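Local coordinates for protein Non-structural maintenance of chromosomes element 1 homolog (Xenopus laevis, PDB 7DG2) that probably acts as a RING-type E3 ubiquitin ligase, working with a MAGE-domain partner as a subunit of the SMC5-SMC6 complex in DNA repair, at residues 116-119 with 120-123; 3-6 with 7-10; 93-96 with 97-100. One frame throughout, in Å; residues are numbered along the deposited sequence.

Contact 1 (116-119 with 120-123); sequences FATS and ISIL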
loop_
_atom_site.group_PDB
_atom_site.type_symbol
_atom_site.label_atom_id
_atom_site.label_comp_id
_atom_site.label_asym_id
_atom_site.label_seq_id
_atom_site.Cartn_x
_atom_site.Cartn_y
_atom_site.Cartn_z
ATOM N N PHE A 116 18.443 -6.077 17.615
ATOM C CA PHE A 116 18.819 -5.604 16.289
ATOM C C PHE A 116 19.691 -6.634 15.575
ATOM O O PHE A 116 20.450 -7.371 16.214
ATOM C CB PHE A 116 19.561 -4.272 16.368
ATOM C CG PHE A 116 18.669 -3.098 16.692
ATOM C CD1 PHE A 116 18.262 -2.861 17.995
ATOM C CD2 PHE A 116 18.252 -2.233 15.688
ATOM C CE1 PHE A 116 17.438 -1.774 18.299
ATOM C CE2 PHE A 116 17.422 -1.141 15.988
ATOM C CZ PHE A 116 17.024 -0.920 17.286
ATOM N N ALA A 117 19.572 -6.683 14.245
ATOM C CA ALA A 117 20.490 -7.432 13.391
ATOM C C ALA A 117 21.343 -6.449 12.596
ATOM O O ALA A 117 20.864 -5.385 12.202
ATOM C CB ALA A 117 19.729 -8.359 12.436
ATOM N N THR A 118 22.620 -6.773 12.398
ATOM C CA THR A 118 23.496 -5.884 11.645
ATOM C C THR A 118 23.438 -6.215 10.158
ATOM O O THR A 118 23.016 -7.297 9.764
ATOM C CB THR A 118 24.939 -6.026 12.109
ATOM O OG1 THR A 118 25.333 -7.385 11.876
ATOM C CG2 THR A 118 25.064 -5.731 13.593
ATOM N N SER A 119 23.904 -5.277 9.331
ATOM C CA SER A 119 23.974 -5.538 7.891
ATOM C C SER A 119 24.785 -6.791 7.572
ATOM O O SER A 119 24.373 -7.612 6.742
ATOM C CB SER A 119 24.567 -4.335 7.156
ATOM O OG SER A 119 23.667 -3.238 7.186
ATOM N N ILE A 120 25.944 -6.962 8.208
ATOM C CA ILE A 120 26.753 -8.141 7.908
ATOM C C ILE A 120 26.010 -9.415 8.291
ATOM O O ILE A 120 26.067 -10.422 7.578
ATOM C CB ILE A 120 28.125 -8.040 8.611
ATOM C CG1 ILE A 120 29.017 -7.054 7.848
ATOM C CG2 ILE A 120 28.787 -9.427 8.686
ATOM C CD1 ILE A 120 30.374 -6.779 8.520
ATOM N N SER A 121 25.300 -9.400 9.426
ATOM C CA SER A 121 24.595 -10.610 9.836
ATOM C C SER A 121 23.515 -10.972 8.816
ATOM O O SER A 121 23.329 -12.151 8.505
ATOM C CB SER A 121 24.015 -10.459 11.253
ATOM O OG SER A 121 22.809 -9.706 11.279
ATOM N N ILE A 122 22.840 -9.969 8.240
ATOM C CA ILE A 122 21.803 -10.256 7.244
ATOM C C ILE A 122 22.425 -10.755 5.944
ATOM O O ILE A 122 21.889 -11.664 5.291
ATOM C CB ILE A 122 20.919 -9.020 7.024
ATOM C CG1 ILE A 122 20.204 -8.687 8.320
ATOM C CG2 ILE A 122 19.872 -9.304 5.922
ATOM C CD1 ILE A 122 19.559 -7.309 8.350
ATOM N N LEU A 123 23.574 -10.197 5.559
ATOM C CA LEU A 123 24.287 -10.700 4.385
ATOM C C LEU A 123 24.720 -12.146 4.584
ATOM O O LEU A 123 24.701 -12.947 3.638
ATOM C CB LEU A 123 25.494 -9.805 4.084
ATOM C CG LEU A 123 25.165 -8.377 3.626
ATOM C CD1 LEU A 123 26.412 -7.497 3.583
ATOM C CD2 LEU A 123 24.487 -8.395 2.253
#
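Ser121 reaches back from the first turn of helix 119-128 to Thr118, the residue at which strand 117-118 ends. Its backbone N donates to Thr118 OG1 over 3.2 Å at an N-H...O angle of 156°. Ser121 CB rests 3.4 Å from the same hydroxyl oxygen, Thr118 OG1. Its chi1 of 79° then sets the tip, Ser121 OG, between its own N and carbonyl carbon and turns it back toward the strand. There Ser121 OG donates to Thr118 O at 2.9 Å, coming in well to the side of the C=O direction and slightly off the carbonyl plane. Past the hydroxyl lies Ala117 CB, 3.6 Å from Ser121 OG. Thr118 is the N-cap of the helix: with chi1 at 61° its hydroxyl folds in over the first turn and accepts an N-H that has no preceding helical carbonyl, while its own carbonyl opens the helical pattern. Thr118 O takes a second donor, Ile122 N at 3.1 Å, which arrives close to the C=O direction, so two bonds hold this oxygen from different angles. Ile122 CG1 approaches Ala117 CB at 4.2 Å, a loose hydrophobic staple across the N-cap, and the buried pair continues into a core with Leu101, Thr105 and Ile109 of helix 96-111 and Tyr159 of strand 158-161. One residue on, Leu123 N bonds to Ser119 O at 3.0 Å. Ser119 OG turns away from this turn to bond Gly157 O, while Ala117 pairs through its backbone with Tyr159 in the small antiparallel sheet.

Contact 2 (3-6 with 7-10); sequences RINE and SHQR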
loop_
_atom_site.group_PDB
_atom_site.type_symbol
_atom_site.label_atom_id
_atom_site.label_comp_id
_atom_site.label_asym_id
_atom_site.label_seq_id
_atom_site.Cartn_x
_atom_site.Cartn_y
_atom_site.Cartn_z
ATOM N N ARG A 3 -24.154 3.211 12.290
ATOM C CA ARG A 3 -23.986 2.638 10.968
ATOM C C ARG A 3 -22.638 3.074 10.414
ATOM O O ARG A 3 -22.232 4.230 10.561
ATOM C CB ARG A 3 -25.110 3.096 10.042
ATOM C CG ARG A 3 -25.435 2.140 8.910
ATOM C CD ARG A 3 -26.927 1.858 8.903
ATOM N NE ARG A 3 -27.693 3.078 9.161
ATOM C CZ ARG A 3 -28.868 3.109 9.785
ATOM N NH1 ARG A 3 -29.414 1.983 10.228
ATOM N NH2 ARG A 3 -29.490 4.267 9.973
ATOM N N ILE A 4 -21.923 2.134 9.803
ATOM C CA ILE A 4 -20.676 2.486 9.143
ATOM C C ILE A 4 -20.989 3.450 8.002
ATOM O O ILE A 4 -21.946 3.255 7.239
ATOM C CB ILE A 4 -19.960 1.201 8.688
ATOM C CG1 ILE A 4 -18.521 1.477 8.289
ATOM C CG2 ILE A 4 -20.712 0.493 7.547
ATOM C CD1 ILE A 4 -17.713 0.191 8.103
ATOM N N ASN A 5 -20.229 4.537 7.918
ATOM C CA ASN A 5 -20.496 5.550 6.900
ATOM C C ASN A 5 -19.172 5.979 6.276
ATOM O O ASN A 5 -18.112 5.402 6.551
ATOM C CB ASN A 5 -21.290 6.728 7.490
ATOM C CG ASN A 5 -20.567 7.421 8.631
ATOM O OD1 ASN A 5 -19.409 7.834 8.508
ATOM N ND2 ASN A 5 -21.254 7.553 9.765
ATOM N N GLU A 6 -19.248 7.003 5.424
ATOM C CA GLU A 6 -18.085 7.421 4.649
ATOM C C GLU A 6 -16.948 7.948 5.525
ATOM O O GLU A 6 -15.786 7.882 5.119
ATOM C CB GLU A 6 -18.507 8.461 3.614
ATOM C CG GLU A 6 -19.219 7.814 2.431
ATOM C CD GLU A 6 -20.067 8.774 1.630
ATOM O OE1 GLU A 6 -21.284 8.517 1.508
ATOM O OE2 GLU A 6 -19.520 9.776 1.121
ATOM N N SER A 7 -17.237 8.477 6.720
ATOM C CA SER A 7 -16.141 8.882 7.599
ATOM C C SER A 7 -15.295 7.677 8.011
ATOM O O SER A 7 -14.059 7.739 7.982
ATOM C CB SER A 7 -16.681 9.622 8.832
ATOM O OG SER A 7 -17.414 8.746 9.683
ATOM N N HIS A 8 -15.943 6.560 8.372
ATOM C CA HIS A 8 -15.210 5.330 8.669
ATOM C C HIS A 8 -14.447 4.831 7.447
ATOM O O HIS A 8 -13.312 4.348 7.567
ATOM C CB HIS A 8 -16.157 4.230 9.136
ATOM C CG HIS A 8 -17.002 4.606 10.314
ATOM N ND1 HIS A 8 -18.296 5.069 10.180
ATOM C CD2 HIS A 8 -16.755 4.552 11.645
ATOM C CE1 HIS A 8 -18.801 5.306 11.379
ATOM N NE2 HIS A 8 -17.888 5.004 12.285
ATOM N N GLN A 9 -15.079 4.882 6.274
ATOM C CA GLN A 9 -14.411 4.395 5.070
ATOM C C GLN A 9 -13.171 5.226 4.778
ATOM O O GLN A 9 -12.116 4.685 4.409
ATOM C CB GLN A 9 -15.378 4.422 3.884
ATOM C CG GLN A 9 -16.633 3.561 4.076
ATOM C CD GLN A 9 -17.708 3.856 3.058
ATOM O OE1 GLN A 9 -17.547 4.733 2.207
ATOM N NE2 GLN A 9 -18.830 3.138 3.150
ATOM N N ARG A 10 -13.276 6.550 4.945
ATOM C CA ARG A 10 -12.144 7.423 4.664
ATOM C C ARG A 10 -11.007 7.139 5.627
ATOM O O ARG A 10 -9.841 7.081 5.226
ATOM C CB ARG A 10 -12.586 8.889 4.760
ATOM C CG ARG A 10 -11.495 9.867 4.436
ATOM C CD ARG A 10 -11.300 9.968 2.938
ATOM N NE ARG A 10 -12.312 10.815 2.300
ATOM C CZ ARG A 10 -12.237 11.222 1.037
ATOM N NH1 ARG A 10 -13.188 11.986 0.519
ATOM N NH2 ARG A 10 -11.215 10.833 0.284
#
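Asn5, with chi1 at 60°, and His8, with chi1 at -56°, bring their side chains together at the start of helix 6-18. The Asn5 torsion lays CG between its own N and carbonyl carbon and swings OD1 forward over the first turn. Asn5 OD1 caps Ser7 N, one residue short of the usual partner, through a bent bond of 2.9 Å in the plane of the amide. Ser7 OG donates to the same oxygen, Asn5 OD1, at 2.5 Å, shorter than usual and doubtful in its exact value. In return, the imidazole reaches back: Asn5 N donates to His8 ND1 over 3.0 Å, an almost straight bond although the N lies somewhat out of the ring plane. Asn5 and His8 thus form a capping box, which fixes the ring's rotation with ND1 as acceptor. The Asn5 amide and His8 ring stand 44° apart, and Ser7 OG sits above one face of the ring near its rim. Ile4 CG1 packs on His8 CB at 3.7 Å. Regular helical bonding takes over with Gln9 N to Asn5 O at 3.1 Å and Arg10 N to Glu6 O at 2.8 Å. Gln9 NE2 and Arg10 NH2 bond to Gln60 O and Gln83 O of the MAGE domain-containing protein chain. Helix 46-57 packs against the cap, its Phe49 stacking on the His8 ring, while Arg10 lies against helix 23-36 and bonds to His37 just beyond it.

Contact 3 (93-96 with 97-100); sequences DYAE and NELE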
loop_
_atom_site.group_PDB
_atom_site.type_symbol
_atom_site.label_atom_id
_atom_site.label_comp_id
_atom_site.label_asym_id
_atom_site.label_seq_id
_atom_site.Cartn_x
_atom_site.Cartn_y
_atom_site.Cartn_z
ATOM N N ASP A 93 3.721 -9.064 -2.565
ATOM C CA ASP A 93 4.715 -8.061 -2.193
ATOM C C ASP A 93 6.140 -8.571 -2.386
ATOM O O ASP A 93 7.008 -7.844 -2.887
ATOM C CB ASP A 93 4.521 -7.650 -0.739
ATOM C CG ASP A 93 3.276 -6.804 -0.529
ATOM O OD1 ASP A 93 2.696 -6.316 -1.530
ATOM O OD2 ASP A 93 2.892 -6.633 0.648
ATOM N N TYR A 94 6.407 -9.796 -1.944
ATOM C CA TYR A 94 7.773 -10.298 -1.847
ATOM C C TYR A 94 7.853 -11.719 -2.385
ATOM O O TYR A 94 6.924 -12.516 -2.233
ATOM C CB TYR A 94 8.278 -10.242 -0.390
ATOM C CG TYR A 94 8.383 -8.827 0.123
ATOM C CD1 TYR A 94 9.352 -7.963 -0.380
ATOM C CD2 TYR A 94 7.499 -8.336 1.083
ATOM C CE1 TYR A 94 9.451 -6.646 0.081
ATOM C CE2 TYR A 94 7.584 -7.020 1.542
ATOM C CZ TYR A 94 8.561 -6.189 1.036
ATOM O OH TYR A 94 8.643 -4.900 1.495
ATOM N N ALA A 95 8.991 -12.026 -3.008
ATOM C CA ALA A 95 9.243 -13.357 -3.531
ATOM C C ALA A 95 9.584 -14.326 -2.397
ATOM O O ALA A 95 9.852 -13.933 -1.260
ATOM C CB ALA A 95 10.371 -13.318 -4.562
ATOM N N GLU A 96 9.576 -15.621 -2.726
ATOM C CA GLU A 96 9.799 -16.641 -1.710
ATOM C C GLU A 96 11.166 -16.487 -1.059
ATOM O O GLU A 96 11.281 -16.575 0.168
ATOM C CB GLU A 96 9.649 -18.038 -2.320
ATOM C CG GLU A 96 8.201 -18.431 -2.562
ATOM C CD GLU A 96 8.056 -19.889 -2.944
ATOM O OE1 GLU A 96 8.802 -20.727 -2.391
ATOM O OE2 GLU A 96 7.204 -20.189 -3.802
ATOM N N ASN A 97 12.218 -16.257 -1.855
ATOM C CA ASN A 97 13.537 -16.144 -1.228
ATOM C C ASN A 97 13.647 -14.865 -0.411
ATOM O O ASN A 97 14.334 -14.849 0.619
ATOM C CB ASN A 97 14.671 -16.239 -2.265
ATOM C CG ASN A 97 14.637 -15.143 -3.310
ATOM O OD1 ASN A 97 13.647 -14.425 -3.466
ATOM N ND2 ASN A 97 15.726 -15.031 -4.066
ATOM N N GLU A 98 12.950 -13.806 -0.828
ATOM C CA GLU A 98 12.926 -12.570 -0.049
ATOM C C GLU A 98 12.258 -12.774 1.307
ATOM O O GLU A 98 12.723 -12.239 2.321
ATOM C CB GLU A 98 12.208 -11.474 -0.846
ATOM C CG GLU A 98 12.913 -11.158 -2.169
ATOM C CD GLU A 98 12.220 -10.077 -2.979
ATOM O OE1 GLU A 98 12.920 -9.303 -3.672
ATOM O OE2 GLU A 98 10.975 -10.005 -2.930
ATOM N N LEU A 99 11.157 -13.532 1.343
ATOM C CA LEU A 99 10.481 -13.791 2.607
ATOM C C LEU A 99 11.246 -14.803 3.460
ATOM O O LEU A 99 11.175 -14.748 4.695
ATOM C CB LEU A 99 9.044 -14.260 2.341
ATOM C CG LEU A 99 8.176 -13.127 1.787
ATOM C CD1 LEU A 99 6.737 -13.581 1.534
ATOM C CD2 LEU A 99 8.198 -11.930 2.748
ATOM N N GLU A 100 11.995 -15.718 2.833
ATOM C CA GLU A 100 12.887 -16.560 3.623
ATOM C C GLU A 100 13.914 -15.704 4.358
ATOM O O GLU A 100 14.180 -15.912 5.554
ATOM C CB GLU A 100 13.599 -17.586 2.736
ATOM C CG GLU A 100 14.379 -18.607 3.575
ATOM C CD GLU A 100 15.259 -19.543 2.754
ATOM O OE1 GLU A 100 16.270 -20.036 3.317
ATOM O OE2 GLU A 100 14.953 -19.768 1.562
#
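Residues 94 and 95 run extended and the chain then coils into helix 96-111, Ala95 taking the N-cap position with its CA 5.1 Å from that of Glu98. Ala95 O receives Leu99 N at 2.9 Å, nearly in line with the C=O, and Glu96 O receives Glu100 N. Ala95 has no side-chain acceptor; Glu98, extended beyond CG, accepts the N-H of this N-cap residue, Ala95 N to Glu98 OE2 at 2.8 Å with an N-H...O angle of 168°, the half of a capping box in which the third residue of the helix reaches back. The donor meets the anti side of the carboxylate, 31° out of its plane. Glu98 OE1 bonds a glycerol, probably from the crystallisation liquor. Leu99 crosses Tyr94 at about a right angle, its CD2 3.6 Å from Tyr94 CB, forming a hydrophobic staple across the N-cap. The tyrosine points on to helix 136-148, bonding Ser145 and meeting Phe146 edge-to-face. Outward, Glu96 forms a salt bridge with Lys76 of the Nse4 chain, and Asn97 ND2 bonds Lys132 O. Glu98 OE2 also lies at the edge of the Tyr94 ring, in its plane and 3.6 Å from CD1.

How the contacts relate
All three contacts are beginnings of helices, each closed off differently: a threonine hydroxyl in contact 1, Asn5 on Ser7 N with the His8 ring closing the capping box in contact 2, Glu98 accepting the Ala95 N-H in contact 3. Contacts 1 and 3 are neighbours, their centres about 17 Å apart and nearest atoms about 9 Å; helix 96-111, which contact 3 begins, packs against contact 1, and helix 136-148 touches both. Contact 2 lies about 43 Å, centre to centre, from contact 1, across the chain's centre, and about 35 Å from contact 3. Contact 2 meets the MAGE-domain chain and contact 3 mainly the Nse4 chain. None of the three includes a zinc ligand of the RING-like domain.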